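Local coordinates for hemerythrin HHE cation binding domain protein (Mycobacterium kansasii, PDB 6TYJ), which binds zinc and iron ions in the core of a hemerythrin-type bundle of alpha-helices, at residues 29-34 with 106-111; 61-66 with 71-76; 78-83 with 112-117. All coordinates share one frame; numbering follows the deposited sequence.

Contact 1 of 3, residues 29-34 with 106-111; sequences KISEAP and SFKTVL
Lys108 NZ donates a hydrogen bond of 3.1 Å to Ser31 OG, joining helix 100-121 to helix 12-32 through a single pair of side chains. The nearest CA atoms of the two segments, Ser31 CA and Lys108 CA, are 9.0 Å apart, so the bridge relies on the length of the lysine. Behind the ammonium, the last methylenes run past the same hydroxyl, with Lys108 CD 3.5 Å from Ser31 OG. The lysine leaves its helix with CG anti to the backbone N and stays extended until a bend at chi3 (75°) swings CE and NZ onto the serine. The hydroxyl, for its part, stands beside its own backbone N (chi1 -59°), where it also bonds to Gly27 O one turn earlier. Both helices belong to the four-helix bundle of the hemerythrin fold, and the bridge lies on its surface, with the side chain of Ser31 about 14 Å from a bound zinc ion. Trp104 NE1 supplies a further bond to Ser31 OG, which thus receives one N-H from the indole and one from the ammonium while its own proton can go to Gly27 O. Further out, the two helices turn their apolar sides to other members of the bundle: Ile30 rests on Leu43 and Leu47 of helix 38-65, and Phe107 on Leu87 and Leu90 of helix 70-91. Just past Ser31 the helix ends, Ala33 being the first residue to depart from helical geometry, and Arg40 NH1 bonds to Ala33 O.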
loop_
_atom_site.group_PDB
_atom_site.type_symbol
_atom_site.label_atom_id
_atom_site.label_comp_id
_atom_site.label_asym_id
_atom_site.label_seq_id
_atom_site.Cartn_x
_atom_site.Cartn_y
_atom_site.Cartn_z
ATOM N N LYS A 29 5.379 -5.190 -13.059
ATOM C CA LYS A 29 4.705 -5.100 -14.357
ATOM C C LYS A 29 4.761 -3.681 -14.912
ATOM O O LYS A 29 4.974 -3.482 -16.120
ATOM C CB LYS A 29 3.250 -5.569 -14.247
ATOM C CG LYS A 29 3.095 -7.031 -13.939
ATOM C CD LYS A 29 1.690 -7.499 -14.233
ATOM C CE LYS A 29 1.430 -7.500 -15.730
ATOM N NZ LYS A 29 0.250 -8.347 -16.068
ATOM N N ILE A 30 4.563 -2.686 -14.052
ATOM C CA ILE A 30 4.700 -1.296 -14.476
ATOM C C ILE A 30 6.089 -1.049 -15.032
ATOM O O ILE A 30 6.243 -0.530 -16.145
ATOM C CB ILE A 30 4.380 -0.350 -13.307
ATOM C CG1 ILE A 30 2.905 -0.491 -12.973
ATOM C CG2 ILE A 30 4.750 1.098 -13.690
ATOM C CD1 ILE A 30 2.560 0.080 -11.612
ATOM N N SER A 31 7.125 -1.453 -14.278
ATOM C CA SER A 31 8.506 -1.233 -14.708
ATOM C C SER A 31 8.787 -1.878 -16.045
ATOM O O SER A 31 9.598 -1.361 -16.836
ATOM C CB SER A 31 9.487 -1.803 -13.689
ATOM O OG SER A 31 9.326 -1.215 -12.423
ATOM N N GLU A 32 8.165 -3.020 -16.308
ATOM C CA GLU A 32 8.477 -3.768 -17.515
ATOM C C GLU A 32 7.736 -3.249 -18.737
ATOM O O GLU A 32 8.166 -3.532 -19.865
ATOM C CB GLU A 32 8.152 -5.254 -17.322
ATOM C CG GLU A 32 9.090 -6.026 -16.406
ATOM C CD GLU A 32 8.520 -7.399 -16.031
ATOM O OE1 GLU A 32 7.287 -7.595 -16.176
ATOM O OE2 GLU A 32 9.296 -8.278 -15.589
ATOM N N ALA A 33 6.632 -2.497 -18.542
ATOM C CA ALA A 33 5.840 -1.984 -19.640
ATOM C C ALA A 33 6.489 -0.722 -20.217
ATOM O O ALA A 33 7.214 -0.004 -19.518
ATOM C CB ALA A 33 4.423 -1.675 -19.151
ATOM N N PRO A 34 6.308 -0.472 -21.507
ATOM C CA PRO A 34 6.961 0.687 -22.128
ATOM C C PRO A 34 6.449 1.986 -21.512
ATOM O O PRO A 34 5.277 2.097 -21.147
ATOM C CB PRO A 34 6.569 0.562 -23.606
ATOM C CG PRO A 34 6.278 -0.907 -23.808
ATOM C CD PRO A 34 5.618 -1.326 -22.481
ATOM N N SER A 106 12.536 6.129 -8.196
ATOM C CA SER A 106 12.598 6.697 -6.856
ATOM C C SER A 106 11.353 6.329 -6.056
ATOM O O SER A 106 11.443 6.012 -4.866
ATOM C CB SER A 106 12.768 8.216 -6.930
ATOM O OG SER A 106 14.054 8.558 -7.440
ATOM N N PHE A 107 10.190 6.364 -6.692
ATOM C CA PHE A 107 8.969 5.969 -6.000
ATOM C C PHE A 107 8.970 4.479 -5.675
ATOM O O PHE A 107 8.647 4.078 -4.540
ATOM C CB PHE A 107 7.748 6.327 -6.844
ATOM C CG PHE A 107 6.458 5.862 -6.236
ATOM C CD1 PHE A 107 5.946 6.485 -5.108
ATOM C CD2 PHE A 107 5.770 4.786 -6.783
ATOM C CE1 PHE A 107 4.767 6.067 -4.549
ATOM C CE2 PHE A 107 4.589 4.343 -6.218
ATOM C CZ PHE A 107 4.083 4.980 -5.097
ATOM N N LYS A 108 9.293 3.646 -6.667
ATOM C CA LYS A 108 9.353 2.199 -6.466
ATOM C C LYS A 108 10.247 1.844 -5.279
ATOM O O LYS A 108 9.890 0.993 -4.452
ATOM C CB LYS A 108 9.825 1.519 -7.750
ATOM C CG LYS A 108 9.714 0.015 -7.711
ATOM C CD LYS A 108 9.970 -0.617 -9.071
ATOM C CE LYS A 108 11.443 -0.608 -9.408
ATOM N NZ LYS A 108 11.790 -1.506 -10.554
ATOM N N THR A 109 11.374 2.544 -5.136
ATOM C CA THR A 109 12.301 2.260 -4.044
ATOM C C THR A 109 11.661 2.538 -2.690
ATOM O O THR A 109 11.811 1.750 -1.747
ATOM C CB THR A 109 13.579 3.081 -4.225
ATOM O OG1 THR A 109 14.249 2.629 -5.410
ATOM C CG2 THR A 109 14.515 2.924 -3.023
ATOM N N VAL A 110 10.968 3.670 -2.573
ATOM C CA VAL A 110 10.323 4.032 -1.317
ATOM C C VAL A 110 9.199 3.054 -1.002
ATOM O O VAL A 110 9.019 2.641 0.148
ATOM C CB VAL A 110 9.808 5.481 -1.405
ATOM C CG1 VAL A 110 9.049 5.859 -0.165
ATOM C CG2 VAL A 110 10.967 6.449 -1.634
ATOM N N LEU A 111 8.444 2.654 -2.023
ATOM C CA LEU A 111 7.339 1.728 -1.807
ATOM C C LEU A 111 7.849 0.376 -1.326
ATOM O O LEU A 111 7.342 -0.188 -0.343
ATOM C CB LEU A 111 6.545 1.586 -3.103
ATOM C CG LEU A 111 5.194 0.869 -3.000
ATOM C CD1 LEU A 111 4.325 1.370 -1.836
ATOM C CD2 LEU A 111 4.495 1.045 -4.321
#

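Contact 2 of 3, residues 61-66 with 71-76; sequences LYYPAL and KLIAVA
The side chains of Tyr63 and Ala76 meet where a short connection turns helix 38-65 back into helix 70-91, forming a helical hairpin. The Ala76 methyl sits over one face of the phenol ring, displaced toward its hydroxyl end: CB lies 3.5 Å from Tyr63 CZ and 3.9 Å from the ring centroid, 28° off the ring normal, which makes a CH-pi contact. This is the close-packed, buried part of the interface. At that same hydroxyl end a single bound water bridges the two helices, lying 2.7 Å from Tyr63 OH and donating a hydrogen bond to Ala76 O at 3.0 Å. Toward the turn the contact is less enclosed. Ile73, which stays partly exposed, reaches across with its longer branch, folded by chi1 -71° and chi2 -77° so that CD1 comes to 3.3 Å from Tyr63 O. The same methyl is 4.1 Å from Leu66 CB, while Ile73 CG1 lies 3.5 Å from Leu66 O, at the point where the first helix ends. That helix is kinked at Pro64, whose N has no bond to the preceding turn. Ile73 also touches Met122. Beyond the hairpin, Tyr63 meets the His77 ring edge-to-face and touches Glu118, a ligand of the metal site. Across the hairpin, then, cohesion comes mainly from apolar contacts, and the polar groups at its inner end, the phenol hydroxyl and the Ala76 carbonyl, share one water; with a bound zinc only about 3 Å from the Tyr63 side chain, this apolar contact borders directly on the metal site.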
loop_
_atom_site.group_PDB
_atom_site.type_symbol
_atom_site.label_atom_id
_atom_site.label_comp_id
_atom_site.label_asym_id
_atom_site.label_seq_id
_atom_site.Cartn_x
_atom_site.Cartn_y
_atom_site.Cartn_z
ATOM N N LEU A 61 -7.137 -1.048 10.803
ATOM C CA LEU A 61 -7.295 -2.331 11.480
ATOM C C LEU A 61 -5.982 -2.847 12.054
ATOM O O LEU A 61 -5.917 -3.185 13.240
ATOM C CB LEU A 61 -7.903 -3.363 10.529
ATOM C CG LEU A 61 -9.388 -3.117 10.240
ATOM C CD1 LEU A 61 -9.947 -3.957 9.114
ATOM C CD2 LEU A 61 -10.170 -3.386 11.512
ATOM N N TYR A 62 -4.925 -2.932 11.239
ATOM C CA TYR A 62 -3.750 -3.665 11.705
ATOM C C TYR A 62 -2.937 -2.863 12.720
ATOM O O TYR A 62 -2.610 -3.359 13.806
ATOM C CB TYR A 62 -2.876 -4.036 10.505
ATOM C CG TYR A 62 -1.695 -4.912 10.897
ATOM C CD1 TYR A 62 -1.902 -6.201 11.367
ATOM C CD2 TYR A 62 -0.384 -4.438 10.822
ATOM C CE1 TYR A 62 -0.827 -7.008 11.718
ATOM C CE2 TYR A 62 0.707 -5.244 11.198
ATOM C CZ TYR A 62 0.469 -6.520 11.640
ATOM O OH TYR A 62 1.508 -7.352 12.006
ATOM N N TYR A 63 -2.551 -1.638 12.366
ATOM C CA TYR A 63 -1.748 -0.862 13.295
ATOM C C TYR A 63 -2.489 -0.571 14.608
ATOM O O TYR A 63 -1.819 -0.580 15.652
ATOM C CB TYR A 63 -1.262 0.429 12.611
ATOM C CG TYR A 63 -0.214 0.237 11.545
ATOM C CD1 TYR A 63 0.566 -0.899 11.541
ATOM C CD2 TYR A 63 -0.013 1.191 10.544
ATOM C CE1 TYR A 63 1.558 -1.096 10.567
ATOM C CE2 TYR A 63 0.972 0.998 9.576
ATOM C CZ TYR A 63 1.737 -0.158 9.598
ATOM O OH TYR A 63 2.739 -0.404 8.663
ATOM N N PRO A 64 -3.824 -0.350 14.651
ATOM C CA PRO A 64 -4.466 -0.166 15.961
ATOM C C PRO A 64 -4.331 -1.385 16.858
ATOM O O PRO A 64 -4.171 -1.237 18.085
ATOM C CB PRO A 64 -5.925 0.143 15.580
ATOM C CG PRO A 64 -5.775 0.887 14.256
ATOM C CD PRO A 64 -4.686 0.106 13.535
ATOM N N ALA A 65 -4.396 -2.590 16.277
ATOM C CA ALA A 65 -4.208 -3.817 17.040
ATOM C C ALA A 65 -2.809 -3.903 17.621
ATOM O O ALA A 65 -2.586 -4.574 18.646
ATOM C CB ALA A 65 -4.473 -5.033 16.154
ATOM N N LEU A 66 -1.861 -3.229 16.987
ATOM C CA LEU A 66 -0.472 -3.225 17.401
ATOM C C LEU A 66 -0.099 -1.956 18.166
ATOM O O LEU A 66 1.091 -1.667 18.313
ATOM C CB LEU A 66 0.432 -3.390 16.177
ATOM C CG LEU A 66 0.725 -4.839 15.756
ATOM C CD1 LEU A 66 -0.527 -5.622 15.365
ATOM C CD2 LEU A 66 1.779 -4.889 14.652
ATOM N N LYS A 71 6.534 3.375 19.601
ATOM C CA LYS A 71 7.565 3.947 18.734
ATOM C C LYS A 71 7.474 3.378 17.326
ATOM O O LYS A 71 7.604 4.117 16.336
ATOM C CB LYS A 71 8.968 3.706 19.310
ATOM C CG LYS A 71 10.068 4.493 18.599
ATOM C CD LYS A 71 11.417 4.311 19.271
ATOM C CE LYS A 71 12.181 3.161 18.647
ATOM N NZ LYS A 71 13.647 3.255 18.929
ATOM N N LEU A 72 7.286 2.067 17.207
ATOM C CA LEU A 72 7.242 1.476 15.874
ATOM C C LEU A 72 5.963 1.857 15.139
ATOM O O LEU A 72 5.946 1.889 13.895
ATOM C CB LEU A 72 7.396 -0.040 15.964
ATOM C CG LEU A 72 8.820 -0.528 16.233
ATOM C CD1 LEU A 72 8.804 -2.009 16.584
ATOM C CD2 LEU A 72 9.739 -0.253 15.032
ATOM N N ILE A 73 4.889 2.144 15.883
ATOM C CA ILE A 73 3.673 2.653 15.270
ATOM C C ILE A 73 3.915 4.035 14.686
ATOM O O ILE A 73 3.509 4.327 13.555
ATOM C CB ILE A 73 2.523 2.669 16.290
ATOM C CG1 ILE A 73 2.099 1.236 16.590
ATOM C CG2 ILE A 73 1.400 3.473 15.738
ATOM C CD1 ILE A 73 1.254 0.595 15.507
ATOM N N ALA A 74 4.607 4.889 15.429
ATOM C CA ALA A 74 4.937 6.208 14.910
ATOM C C ALA A 74 5.754 6.090 13.633
ATOM O O ALA A 74 5.504 6.803 12.655
ATOM C CB ALA A 74 5.720 6.996 15.949
ATOM N N VAL A 75 6.751 5.206 13.642
ATOM C CA VAL A 75 7.600 5.026 12.456
ATOM C C VAL A 75 6.776 4.525 11.280
ATOM O O VAL A 75 6.920 5.014 10.149
ATOM C CB VAL A 75 8.743 4.066 12.788
ATOM C CG1 VAL A 75 9.475 3.691 11.497
ATOM C CG2 VAL A 75 9.682 4.708 13.781
ATOM N N ALA A 76 5.872 3.568 11.537
ATOM C CA ALA A 76 5.023 3.005 10.497
ATOM C C ALA A 76 4.209 4.081 9.802
ATOM O O ALA A 76 4.127 4.123 8.565
ATOM C CB ALA A 76 4.081 1.971 11.112
HETATM O O HOH W 1 4.072 1.476 7.246
#

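Contact 3 of 3, residues 78-83 with 112-117; sequences AEHRQV and EAHADE. With ZN (zinc ion), chain D; ZN (zinc ion), chain B.
His114, with CG anti to its backbone N (chi1 155°), and His80, whose CG lies beside the backbone N instead (chi1 -79°), swing their imidazoles to the same side of two nearly antiparallel helices. This is the metal-binding heart of a hemerythrin-type four-helix bundle, in which histidines and carboxylates from different helices share a cluster of metal ions. The axes of 78-83 and 112-117 pass 9.9 Å apart, and the rings meet beside that gap, on the metal side. They approach obliquely, planes at 47°, with His114 CE1 at the edge of the His80 ring, 3.8 Å from His80 NE2. Each ring is pinned by metal: His114 NE2 binds one zinc at 2.1 Å, completed by His20, His54, Glu58 and Glu118, whereas His80 uses both nitrogens, NE2 for a zinc it shares with Glu58. Phe55 stacks on His80. Away from the metals, Val83 CG2 backs the His114 CB at 4.1 Å. Glu117 OE1 touches Glu79 CG at 3.6 Å, while Glu79 OE1 and Glu117 OE1 are 4.5 Å apart, a proximity that may raise their proton affinity. The remaining nitrogen, His80 ND1, holds another zinc at 2.2 Å, alongside Asp59 and two waters.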
loop_
_atom_site.group_PDB
_atom_site.type_symbol
_atom_site.label_atom_id
_atom_site.label_comp_id
_atom_site.label_asym_id
_atom_site.label_seq_id
_atom_site.Cartn_x
_atom_site.Cartn_y
_atom_site.Cartn_z
ATOM N N ALA A 78 4.799 7.386 9.851
ATOM C CA ALA A 78 5.709 8.264 9.116
ATOM C C ALA A 78 6.169 7.630 7.804
ATOM O O ALA A 78 6.345 8.339 6.810
ATOM C CB ALA A 78 6.908 8.630 9.998
ATOM N N GLU A 79 6.360 6.303 7.760
ATOM C CA GLU A 79 6.706 5.643 6.493
ATOM C C GLU A 79 5.570 5.747 5.474
ATOM O O GLU A 79 5.811 5.823 4.266
ATOM C CB GLU A 79 7.058 4.171 6.736
ATOM C CG GLU A 79 8.411 3.910 7.389
ATOM C CD GLU A 79 9.563 3.978 6.406
ATOM O OE1 GLU A 79 10.734 4.053 6.856
ATOM O OE2 GLU A 79 9.291 3.960 5.185
ATOM N N HIS A 80 4.314 5.701 5.929
ATOM C CA HIS A 80 3.229 5.970 4.991
ATOM C C HIS A 80 3.369 7.360 4.394
ATOM O O HIS A 80 3.194 7.542 3.183
ATOM C CB HIS A 80 1.886 5.855 5.686
ATOM C CG HIS A 80 1.410 4.451 5.866
ATOM N ND1 HIS A 80 0.165 4.171 6.387
ATOM C CD2 HIS A 80 2.000 3.256 5.638
ATOM C CE1 HIS A 80 -0.001 2.862 6.447
ATOM N NE2 HIS A 80 1.095 2.283 6.003
ATOM N N ARG A 81 3.686 8.354 5.226
ATOM C CA ARG A 81 3.903 9.709 4.711
ATOM C C ARG A 81 5.005 9.730 3.669
ATOM O O ARG A 81 4.933 10.490 2.707
ATOM C CB ARG A 81 4.276 10.672 5.832
ATOM C CG ARG A 81 3.196 10.845 6.850
ATOM C CD ARG A 81 3.401 12.111 7.684
ATOM N NE ARG A 81 2.445 12.126 8.779
ATOM C CZ ARG A 81 1.204 12.585 8.663
ATOM N NH1 ARG A 81 0.387 12.557 9.705
ATOM N NH2 ARG A 81 0.788 13.075 7.498
ATOM N N GLN A 82 6.066 8.957 3.897
ATOM C CA GLN A 82 7.161 8.880 2.941
ATOM C C GLN A 82 6.647 8.437 1.580
ATOM O O GLN A 82 7.008 8.996 0.533
ATOM C CB GLN A 82 8.222 7.896 3.434
ATOM C CG GLN A 82 9.095 8.394 4.605
ATOM C CD GLN A 82 9.995 9.541 4.169
ATOM O OE1 GLN A 82 9.517 10.637 3.850
ATOM N NE2 GLN A 82 11.316 9.284 4.095
ATOM N N VAL A 83 5.832 7.390 1.575
ATOM C CA VAL A 83 5.311 6.880 0.313
ATOM C C VAL A 83 4.385 7.903 -0.341
ATOM O O VAL A 83 4.478 8.157 -1.552
ATOM C CB VAL A 83 4.618 5.528 0.552
ATOM C CG1 VAL A 83 3.946 5.052 -0.719
ATOM C CG2 VAL A 83 5.635 4.513 1.006
ATOM N N GLU A 112 8.859 -0.149 -2.014
ATOM C CA GLU A 112 9.463 -1.420 -1.632
ATOM C C GLU A 112 10.053 -1.344 -0.230
ATOM O O GLU A 112 10.001 -2.326 0.517
ATOM C CB GLU A 112 10.530 -1.814 -2.661
ATOM N N ALA A 113 10.592 -0.183 0.152
ATOM C CA ALA A 113 11.109 -0.012 1.508
ATOM C C ALA A 113 10.000 -0.033 2.553
ATOM O O ALA A 113 10.258 -0.418 3.698
ATOM C CB ALA A 113 11.906 1.290 1.621
ATOM N N HIS A 114 8.786 0.419 2.207
ATOM C CA HIS A 114 7.661 0.291 3.136
ATOM C C HIS A 114 7.517 -1.148 3.589
ATOM O O HIS A 114 7.504 -1.449 4.799
ATOM C CB HIS A 114 6.346 0.743 2.484
ATOM C CG HIS A 114 5.117 0.102 3.097
ATOM N ND1 HIS A 114 4.566 0.527 4.285
ATOM C CD2 HIS A 114 4.359 -0.952 2.690
ATOM C CE1 HIS A 114 3.536 -0.244 4.588
ATOM N NE2 HIS A 114 3.370 -1.134 3.631
ATOM N N ALA A 115 7.339 -2.036 2.612
ATOM C CA ALA A 115 7.079 -3.442 2.870
ATOM C C ALA A 115 8.233 -4.083 3.607
ATOM O O ALA A 115 8.025 -4.784 4.602
ATOM C CB ALA A 115 6.809 -4.168 1.551
ATOM N N ASP A 116 9.465 -3.866 3.120
ATOM C CA ASP A 116 10.634 -4.443 3.775
ATOM C C ASP A 116 10.732 -4.000 5.232
ATOM O O ASP A 116 11.015 -4.815 6.121
ATOM C CB ASP A 116 11.924 -4.064 3.024
ATOM C CG ASP A 116 12.019 -4.689 1.633
ATOM O OD1 ASP A 116 12.819 -4.181 0.807
ATOM O OD2 ASP A 116 11.299 -5.675 1.352
ATOM N N GLU A 117 10.538 -2.701 5.498
ATOM C CA GLU A 117 10.653 -2.224 6.874
ATOM C C GLU A 117 9.534 -2.797 7.738
ATOM O O GLU A 117 9.761 -3.180 8.890
ATOM C CB GLU A 117 10.624 -0.691 6.925
ATOM C CG GLU A 117 10.897 -0.080 8.337
ATOM C CD GLU A 117 9.631 0.171 9.183
ATOM O OE1 GLU A 117 8.559 0.504 8.620
ATOM O OE2 GLU A 117 9.716 0.045 10.426
HETATM ZN ZN ZN D . -1.235 5.746 6.961
HETATM ZN ZN ZN B . 2.209 -2.818 4.164
HETATM O O HOH W 2 -1.585 6.818 5.312
HETATM O O HOH W 3 -0.563 6.947 8.287
#

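In the fold
Read from the N terminus, helix 12-32 supplies the first half of contact 1, which waits until helix 100-121 to close and so encloses helices 38-65 and 70-91. Within that long excursion lies contact 2, a short loop closed at once by the turn between those two helices. Contact 3 opens next on helix 70-91, before contact 1 has closed, and ends beyond it on helix 100-121, so contacts 1 and 3 cross. Contacts 1 and 2 sit on opposite sides of the chain's centre, their centres 26 Å apart. Contact 3 touches both: Val83 packs against Phe107, Val110 and Leu111, and Tyr63 against His80.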